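Local coordinates for protein myosin-I heavy chain (Dictyostelium discoideum, PDB 5EJR) that is a class VII unconventional myosin, an actin-based ATPase motor involved in the early steps of phagocytosis and adhesion, and is represented by its second MyTH4-FERM tail module, at residues 425-430 with 489-494; 187-192 with 274-279. All coordinates share one frame; numbering follows the deposited sequence.

Contact 1: 425-430 with 489-494; sequences FNIQQK and FTTDEH. With EDO (1,2-ethanediol), chain D.
Gln428 and Thr490 form a single antiparallel hydrogen-bonded bridge between two edge strands, 423-428 and 486-490, in the PTB-like (PH-fold) lobe of the FERM domain, whose two sheets meet here. Gln428 N gives a nearly straight bond to Thr490 O (3.0 Å), while the return bond from Thr490 N to Gln428 O is weak (3.3 Å). The tight part lies on the inner side: Ile427 CG2 packs 4.1 Å from Phe489 CB and also against CB and CG2 of Thr491. The beta-branched isoleucine suits a strand facing this apolar interior, which Ile447 and Leu438 help to line.

Beyond the bridge lies the looser side, where two waters link the segments. Glu493 OE1 accepts from two waters; one in turn accepts from Asn426 N, and the other donates to Asn426 O and accepts from Thr491 OG1. Glu493 OE2 lies at the edge of the Phe425 ring, 3.4 Å from CD1, as a carboxylate can beside the electropositive rim hydrogens. With chi2 extended (177°), Glu493 CD reaches that same edge. Glu493 is also the N-cap residue of helix 494-505. At the start of the helix, His494 ND1 is hydrogen-bonded to O1 of an ethanediol, probably from the crystallisation liquor; an alanine here would probably leave that hydroxyl without its mate. Thr491 opens an ST turn just before the helix, its OG1 accepting from Glu493 N at 3.0 Å.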
ATOM      1  N   PHE A 425     -11.142   8.325  10.392  1.00 18.09           N
ATOM      2  CA  PHE A 425     -10.403   8.926   9.281  1.00 18.34           C
ATOM      3  C   PHE A 425     -10.221  10.411   9.595  1.00 24.42           C
ATOM      4  O   PHE A 425     -11.182  11.063   9.988  1.00 24.65           O
ATOM      5  CB  PHE A 425     -11.203   8.790   7.952  1.00 19.55           C
ATOM      6  CG  PHE A 425     -11.439   7.370   7.489  1.00 17.93           C
ATOM      7  CD1 PHE A 425     -10.471   6.688   6.761  1.00 19.14           C
ATOM      8  CD2 PHE A 425     -12.613   6.701   7.821  1.00 16.91           C
ATOM      9  CE1 PHE A 425     -10.678   5.367   6.357  1.00 19.13           C
ATOM     10  CE2 PHE A 425     -12.829   5.388   7.402  1.00 18.24           C
ATOM     11  CZ  PHE A 425     -11.856   4.722   6.686  1.00 16.08           C
ATOM     12  N   ASN A 426      -9.019  10.957   9.417  1.00 25.87           N
ATOM     13  CA  ASN A 426      -8.805  12.405   9.622  1.00 27.28           C
ATOM     14  C   ASN A 426      -9.453  13.195   8.503  1.00 31.77           C
ATOM     15  O   ASN A 426      -9.190  12.921   7.337  1.00 31.10           O
ATOM     16  CB  ASN A 426      -7.307  12.755   9.703  1.00 30.80           C
ATOM     17  CG  ASN A 426      -6.560  12.071  10.822  1.00 46.02           C
ATOM     18  OD1 ASN A 426      -5.467  11.543  10.633  1.00 42.97           O
ATOM     19  ND2 ASN A 426      -7.139  12.041  12.002  1.00 39.11           N
ATOM     20  N   ILE A 427     -10.345  14.130   8.850  1.00 29.21           N
ATOM     21  CA  ILE A 427     -11.017  14.978   7.855  1.00 30.03           C
ATOM     22  C   ILE A 427     -10.784  16.453   8.145  1.00 37.32           C
ATOM     23  O   ILE A 427     -10.580  16.830   9.303  1.00 34.74           O
ATOM     24  CB  ILE A 427     -12.531  14.674   7.644  1.00 32.94           C
ATOM     25  CG1 ILE A 427     -13.346  14.855   8.947  1.00 33.94           C
ATOM     26  CG2 ILE A 427     -12.763  13.310   6.997  1.00 31.46           C
ATOM     27  CD1 ILE A 427     -14.292  15.934   8.870  1.00 37.75           C
ATOM     28  N   GLN A 428     -10.881  17.283   7.091  1.00 36.86           N
ATOM     29  CA  GLN A 428     -10.768  18.741   7.169  1.00 38.32           C
ATOM     30  C   GLN A 428     -12.147  19.337   6.903  1.00 44.99           C
ATOM     31  O   GLN A 428     -12.835  18.928   5.967  1.00 45.83           O
ATOM     32  CB  GLN A 428      -9.722  19.276   6.176  1.00 40.07           C
ATOM     33  CG  GLN A 428      -8.298  18.802   6.457  1.00 61.47           C
ATOM     34  CD  GLN A 428      -7.517  19.739   7.347  1.00 91.53           C
ATOM     35  OE1 GLN A 428      -7.596  20.972   7.238  1.00 89.73           O
ATOM     36  NE2 GLN A 428      -6.681  19.171   8.202  1.00 86.58           N
ATOM     37  N   GLN A 429     -12.556  20.272   7.759  1.00 42.74           N
ATOM     38  CA  GLN A 429     -13.855  20.937   7.741  1.00 43.77           C
ATOM     39  C   GLN A 429     -13.713  22.458   7.846  1.00 51.43           C
ATOM     40  O   GLN A 429     -12.755  22.947   8.446  1.00 51.20           O
ATOM     41  CB  GLN A 429     -14.652  20.473   8.966  1.00 44.60           C
ATOM     42  CG  GLN A 429     -15.690  19.405   8.695  1.00 51.91           C
ATOM     43  CD  GLN A 429     -16.615  19.272   9.880  1.00 59.45           C
ATOM     44  OE1 GLN A 429     -16.201  19.377  11.050  1.00 46.66           O
ATOM     45  NE2 GLN A 429     -17.904  19.105   9.598  1.00 54.69           N
ATOM     46  N   LYS A 430     -14.694  23.200   7.313  1.00 51.27           N
ATOM     47  CA  LYS A 430     -14.727  24.660   7.451  1.00 53.56           C
ATOM     48  C   LYS A 430     -15.512  24.997   8.733  1.00 61.79           C
ATOM     49  O   LYS A 430     -15.394  26.112   9.252  1.00 63.70           O
ATOM     50  CB  LYS A 430     -15.307  25.347   6.202  1.00 56.04           C
ATOM     51  CG  LYS A 430     -14.332  25.388   5.025  1.00 62.43           C
ATOM     52  CD  LYS A 430     -14.947  26.100   3.840  1.00 71.51           C
ATOM     53  CE  LYS A 430     -14.106  26.013   2.591  1.00 81.08           C
ATOM     54  NZ  LYS A 430     -14.797  26.629   1.424  1.00 87.60           N
ATOM     55  N   PHE A 489     -17.073  15.962   3.127  1.00 28.33           N
ATOM     56  CA  PHE A 489     -15.924  15.967   4.037  1.00 28.36           C
ATOM     57  C   PHE A 489     -14.637  15.905   3.241  1.00 29.32           C
ATOM     58  O   PHE A 489     -14.525  15.112   2.303  1.00 27.57           O
ATOM     59  CB  PHE A 489     -16.006  14.773   5.010  1.00 29.68           C
ATOM     60  CG  PHE A 489     -17.397  14.420   5.486  1.00 32.05           C
ATOM     61  CD1 PHE A 489     -17.943  15.033   6.605  1.00 37.00           C
ATOM     62  CD2 PHE A 489     -18.164  13.477   4.810  1.00 34.97           C
ATOM     63  CE1 PHE A 489     -19.227  14.691   7.051  1.00 38.64           C
ATOM     64  CE2 PHE A 489     -19.450  13.143   5.250  1.00 38.07           C
ATOM     65  CZ  PHE A 489     -19.966  13.741   6.375  1.00 37.28           C
ATOM     66  N   THR A 490     -13.669  16.747   3.598  1.00 23.94           N
ATOM     67  CA  THR A 490     -12.390  16.823   2.888  1.00 24.13           C
ATOM     68  C   THR A 490     -11.466  15.756   3.387  1.00 28.09           C
ATOM     69  O   THR A 490     -11.152  15.723   4.578  1.00 28.76           O
ATOM     70  CB  THR A 490     -11.825  18.263   2.954  1.00 33.06           C
ATOM     71  OG1 THR A 490     -12.768  19.141   2.328  1.00 38.47           O
ATOM     72  CG2 THR A 490     -10.444  18.403   2.316  1.00 28.84           C
ATOM     73  N   THR A 491     -11.029  14.870   2.462  1.00 23.96           N
ATOM     74  CA  THR A 491     -10.165  13.715   2.713  1.00 23.47           C
ATOM     75  C   THR A 491      -9.743  13.092   1.395  1.00 28.32           C
ATOM     76  O   THR A 491     -10.575  12.974   0.485  1.00 28.25           O
ATOM     77  CB  THR A 491     -10.896  12.622   3.582  1.00 29.73           C
ATOM     78  OG1 THR A 491     -10.158  11.404   3.529  1.00 23.94           O
ATOM     79  CG2 THR A 491     -12.338  12.328   3.131  1.00 29.92           C
ATOM     80  N   ASP A 492      -8.502  12.574   1.332  1.00 23.81           N
ATOM     81  CA  ASP A 492      -8.027  11.869   0.138  1.00 23.69           C
ATOM     82  C   ASP A 492      -8.169  10.346   0.297  1.00 23.50           C
ATOM     83  O   ASP A 492      -7.689   9.597  -0.552  1.00 23.67           O
ATOM     84  CB  ASP A 492      -6.553  12.224  -0.143  1.00 26.72           C
ATOM     85  CG  ASP A 492      -5.577  11.822   0.964  1.00 42.74           C
ATOM     86  OD1 ASP A 492      -6.043  11.467   2.079  1.00 42.97           O
ATOM     87  OD2 ASP A 492      -4.347  11.875   0.721  1.00 51.72           O
ATOM     88  N   GLU A 493      -8.806   9.877   1.389  1.00 18.16           N
ATOM     89  CA  GLU A 493      -8.906   8.440   1.610  1.00 18.24           C
ATOM     90  C   GLU A 493     -10.185   7.812   1.032  1.00 21.43           C
ATOM     91  O   GLU A 493     -10.735   6.873   1.620  1.00 16.38           O
ATOM     92  CB  GLU A 493      -8.738   8.107   3.098  1.00 18.87           C
ATOM     93  CG  GLU A 493      -7.333   8.347   3.624  1.00 24.02           C
ATOM     94  CD  GLU A 493      -7.242   8.071   5.118  1.00 38.64           C
ATOM     95  OE1 GLU A 493      -7.193   9.053   5.888  1.00 30.77           O
ATOM     96  OE2 GLU A 493      -7.292   6.888   5.528  1.00 25.18           O
ATOM     97  N   HIS A 494     -10.595   8.243  -0.173  1.00 18.60           N
ATOM     98  CA  HIS A 494     -11.789   7.665  -0.806  1.00 18.88           C
ATOM     99  C   HIS A 494     -11.772   6.146  -0.851  1.00 19.88           C
ATOM    100  O   HIS A 494     -12.789   5.525  -0.605  1.00 17.89           O
ATOM    101  CB  HIS A 494     -12.024   8.216  -2.237  1.00 18.66           C
ATOM    102  CG  HIS A 494     -10.835   8.089  -3.132  1.00 22.44           C
ATOM    103  ND1 HIS A 494     -10.660   6.985  -3.941  1.00 25.20           N
ATOM    104  CD2 HIS A 494      -9.808   8.948  -3.325  1.00 24.74           C
ATOM    105  CE1 HIS A 494      -9.541   7.218  -4.618  1.00 25.55           C
ATOM    106  NE2 HIS A 494      -8.984   8.384  -4.259  1.00 25.20           N
TER
HETATM  107  C1  EDO D2403     -13.613   5.116  -3.923  1.00 40.09           C
HETATM  108  O1  EDO D2403     -12.336   4.793  -4.447  1.00 38.01           O
HETATM  109  C2  EDO D2403     -14.718   4.592  -4.863  1.00 45.65           C
HETATM  110  O2  EDO D2403     -14.616   3.183  -5.006  1.00 49.47           O
HETATM  111  O   HOH W   1      -7.043   9.228   8.618  1.00 32.31           O
HETATM  112  O   HOH W   2      -8.275  11.390   5.406  1.00 36.67           O

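Contact 2: 187-192 with 274-279; sequences QRKMGP and IYDVLA
Asp276 OD1 is gripped by two donors that reach it from opposite faces of the carboxylate: Arg188 NE at 2.9 Å, in a salt bridge, and Met190 N at 2.8 Å. The other oxygen, OD2, takes Lys189 N on its syn side, tilted out of the carboxylate plane, also at 2.8 Å. One aspartate of helix 274-283 thus holds successive amides of the 187-192 loop, a task for which a short carboxylate with two acceptor oxygens is well suited; the neighbouring arginine would probably stabilise its negative charge.

Arg188 bends at chi2 (-82°) and again at chi3 (-56°), which turns NE back toward the aspartate. OD1 lies close to the guanidinium plane, although that plane is 63° from the carboxylate. Tyr275 CB lies over one face of the guanidinium, toward its rim, 3.4 Å from NH2, and NH2 goes on to a salt bridge with Glu196. Farther along, the small Ala279 lets the loop come close: its CB meets Met190 CB at 3.7 Å and Gly191 O at 3.4 Å. That carbonyl oxygen is buried with no polar partner in the model.

The contact joins the MyTH4 domain to the ubiquitin-like first lobe of the FERM domain. The loop runs from helix 164-178 to helix 194-205, which Tyr275 also touches, while Ile274 and Val277 of helix 274-283 pack on Phe292 of strand 290-296.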
ATOM      1  N   GLN A 187      -4.467  -3.290 -12.851  1.00 46.49           N
ATOM      2  CA  GLN A 187      -3.545  -2.288 -13.383  1.00 45.78           C
ATOM      3  C   GLN A 187      -2.797  -1.554 -12.280  1.00 47.10           C
ATOM      4  O   GLN A 187      -3.421  -0.843 -11.494  1.00 48.30           O
ATOM      5  CB  GLN A 187      -4.250  -1.332 -14.357  1.00 47.83           C
ATOM      6  CG  GLN A 187      -4.638  -2.013 -15.677  1.00 62.63           C
ATOM      7  CD  GLN A 187      -5.471  -1.162 -16.607  1.00 86.10           C
ATOM      8  OE1 GLN A 187      -5.873  -0.035 -16.295  1.00 82.88           O
ATOM      9  NE2 GLN A 187      -5.761  -1.699 -17.782  1.00 81.00           N
ATOM     10  N   ARG A 188      -1.465  -1.791 -12.179  1.00 38.86           N
ATOM     11  CA  ARG A 188      -0.560  -1.192 -11.183  1.00 35.96           C
ATOM     12  C   ARG A 188      -0.498   0.329 -11.341  1.00 36.19           C
ATOM     13  O   ARG A 188      -0.574   0.817 -12.466  1.00 35.22           O
ATOM     14  CB  ARG A 188       0.857  -1.799 -11.289  1.00 33.61           C
ATOM     15  CG  ARG A 188       0.993  -3.226 -10.734  1.00 38.13           C
ATOM     16  CD  ARG A 188       1.174  -3.299  -9.215  1.00 34.91           C
ATOM     17  NE  ARG A 188       2.314  -2.512  -8.752  1.00 31.33           N
ATOM     18  CZ  ARG A 188       3.560  -2.965  -8.677  1.00 44.30           C
ATOM     19  NH1 ARG A 188       3.837  -4.229  -8.983  1.00 26.89           N
ATOM     20  NH2 ARG A 188       4.538  -2.162  -8.282  1.00 32.21           N
ATOM     21  N   LYS A 189      -0.373   1.071 -10.216  1.00 30.47           N
ATOM     22  CA  LYS A 189      -0.375   2.539 -10.201  1.00 29.62           C
ATOM     23  C   LYS A 189       0.999   3.131  -9.949  1.00 32.69           C
ATOM     24  O   LYS A 189       1.185   4.337 -10.106  1.00 32.78           O
ATOM     25  CB  LYS A 189      -1.352   3.066  -9.117  1.00 31.33           C
ATOM     26  CG  LYS A 189      -2.774   2.514  -9.170  1.00 37.29           C
ATOM     27  CD  LYS A 189      -3.629   3.208 -10.214  1.00 53.74           C
ATOM     28  CE  LYS A 189      -5.028   2.642 -10.295  1.00 65.91           C
ATOM     29  NZ  LYS A 189      -5.082   1.371 -11.064  1.00 67.32           N
ATOM     30  N   MET A 190       1.929   2.316  -9.455  1.00 29.03           N
ATOM     31  CA  MET A 190       3.272   2.773  -9.125  1.00 28.84           C
ATOM     32  C   MET A 190       4.308   1.882  -9.783  1.00 32.72           C
ATOM     33  O   MET A 190       4.016   0.728 -10.133  1.00 30.45           O
ATOM     34  CB  MET A 190       3.516   2.733  -7.599  1.00 30.58           C
ATOM     35  CG  MET A 190       2.626   3.644  -6.781  1.00 34.40           C
ATOM     36  SD  MET A 190       3.007   5.398  -6.983  1.00 39.81           S
ATOM     37  CE  MET A 190       4.369   5.572  -5.856  1.00 36.55           C
ATOM     38  N   GLY A 191       5.519   2.432  -9.891  1.00 28.39           N
ATOM     39  CA  GLY A 191       6.707   1.721 -10.337  1.00 28.29           C
ATOM     40  C   GLY A 191       7.195   0.886  -9.166  1.00 33.08           C
ATOM     41  O   GLY A 191       6.591   0.936  -8.082  1.00 33.36           O
ATOM     42  N   PRO A 192       8.289   0.109  -9.302  1.00 28.84           N
ATOM     43  CA  PRO A 192       8.690  -0.756  -8.180  1.00 27.66           C
ATOM     44  C   PRO A 192       9.505  -0.108  -7.076  1.00 32.82           C
ATOM     45  O   PRO A 192      10.336   0.757  -7.335  1.00 32.61           O
ATOM     46  CB  PRO A 192       9.480  -1.860  -8.876  1.00 28.70           C
ATOM     47  CG  PRO A 192      10.116  -1.153 -10.046  1.00 32.78           C
ATOM     48  CD  PRO A 192       9.139  -0.113 -10.494  1.00 28.69           C
ATOM     49  N   ILE A 274      -0.397  -4.252  -2.963  1.00 26.30           N
ATOM     50  CA  ILE A 274       0.636  -4.161  -1.903  1.00 27.67           C
ATOM     51  C   ILE A 274       1.935  -3.510  -2.404  1.00 29.72           C
ATOM     52  O   ILE A 274       2.492  -2.660  -1.705  1.00 29.27           O
ATOM     53  CB  ILE A 274       0.901  -5.509  -1.155  1.00 31.91           C
ATOM     54  CG1 ILE A 274       2.026  -5.353  -0.101  1.00 33.31           C
ATOM     55  CG2 ILE A 274       1.171  -6.668  -2.131  1.00 32.80           C
ATOM     56  CD1 ILE A 274       2.038  -6.395   0.983  1.00 44.51           C
ATOM     57  N   TYR A 275       2.349  -3.828  -3.641  1.00 26.90           N
ATOM     58  CA  TYR A 275       3.568  -3.235  -4.205  1.00 26.35           C
ATOM     59  C   TYR A 275       3.423  -1.734  -4.482  1.00 29.81           C
ATOM     60  O   TYR A 275       4.403  -1.005  -4.309  1.00 29.20           O
ATOM     61  CB  TYR A 275       4.057  -4.019  -5.425  1.00 27.64           C
ATOM     62  CG  TYR A 275       4.876  -5.249  -5.065  1.00 28.09           C
ATOM     63  CD1 TYR A 275       5.931  -5.171  -4.158  1.00 30.08           C
ATOM     64  CD2 TYR A 275       4.632  -6.475  -5.672  1.00 28.31           C
ATOM     65  CE1 TYR A 275       6.699  -6.293  -3.838  1.00 30.07           C
ATOM     66  CE2 TYR A 275       5.394  -7.602  -5.362  1.00 29.63           C
ATOM     67  CZ  TYR A 275       6.430  -7.503  -4.449  1.00 32.44           C
ATOM     68  OH  TYR A 275       7.180  -8.604  -4.133  1.00 31.75           O
ATOM     69  N   ASP A 276       2.189  -1.257  -4.814  1.00 26.23           N
ATOM     70  CA  ASP A 276       1.950   0.187  -4.997  1.00 26.17           C
ATOM     71  C   ASP A 276       2.107   0.916  -3.661  1.00 29.19           C
ATOM     72  O   ASP A 276       2.639   2.020  -3.626  1.00 28.15           O
ATOM     73  CB  ASP A 276       0.578   0.467  -5.623  1.00 27.44           C
ATOM     74  CG  ASP A 276       0.468   0.155  -7.106  1.00 34.33           C
ATOM     75  OD1 ASP A 276       1.525   0.054  -7.776  1.00 35.16           O
ATOM     76  OD2 ASP A 276      -0.680   0.048  -7.610  1.00 34.99           O
ATOM     77  N   VAL A 277       1.681   0.264  -2.550  1.00 26.35           N
ATOM     78  CA  VAL A 277       1.806   0.799  -1.197  1.00 24.93           C
ATOM     79  C   VAL A 277       3.291   0.883  -0.826  1.00 29.74           C
ATOM     80  O   VAL A 277       3.716   1.896  -0.275  1.00 30.33           O
ATOM     81  CB  VAL A 277       1.007  -0.015  -0.129  1.00 26.83           C
ATOM     82  CG1 VAL A 277       1.167   0.592   1.260  1.00 26.14           C
ATOM     83  CG2 VAL A 277      -0.465  -0.164  -0.490  1.00 25.90           C
ATOM     84  N   LEU A 278       4.074  -0.171  -1.113  1.00 26.43           N
ATOM     85  CA  LEU A 278       5.496  -0.165  -0.773  1.00 27.88           C
ATOM     86  C   LEU A 278       6.268   0.947  -1.477  1.00 30.97           C
ATOM     87  O   LEU A 278       7.159   1.543  -0.864  1.00 28.79           O
ATOM     88  CB  LEU A 278       6.168  -1.535  -0.979  1.00 28.23           C
ATOM     89  CG  LEU A 278       5.711  -2.632  -0.018  1.00 33.21           C
ATOM     90  CD1 LEU A 278       6.108  -4.016  -0.553  1.00 34.05           C
ATOM     91  CD2 LEU A 278       6.277  -2.411   1.393  1.00 35.28           C
ATOM     92  N   ALA A 279       5.887   1.252  -2.729  1.00 28.06           N
ATOM     93  CA  ALA A 279       6.491   2.325  -3.524  1.00 28.24           C
ATOM     94  C   ALA A 279       6.132   3.680  -2.887  1.00 34.07           C
ATOM     95  O   ALA A 279       7.031   4.481  -2.611  1.00 35.32           O
ATOM     96  CB  ALA A 279       5.998   2.253  -4.956  1.00 28.63           C
TER

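The two contacts follow one another along the chain, contact 2 closing before contact 1 opens, and they do not touch: their centres are about 24 Å apart and their nearest atoms about 9 Å. They work at different levels of the MyTH4-FERM module. Contact 2, buried and with its centre about 7 Å from the centre of the chain, ties one domain to another through a charged side chain and loop amides. Contact 1, partly buried with its centre about 19 Å from the chain centre, joins two sheets within a single lobe through backbone bonds, aliphatic packing and water. The ethanediol, probably from the crystallisation liquor, belongs to contact 1 alone.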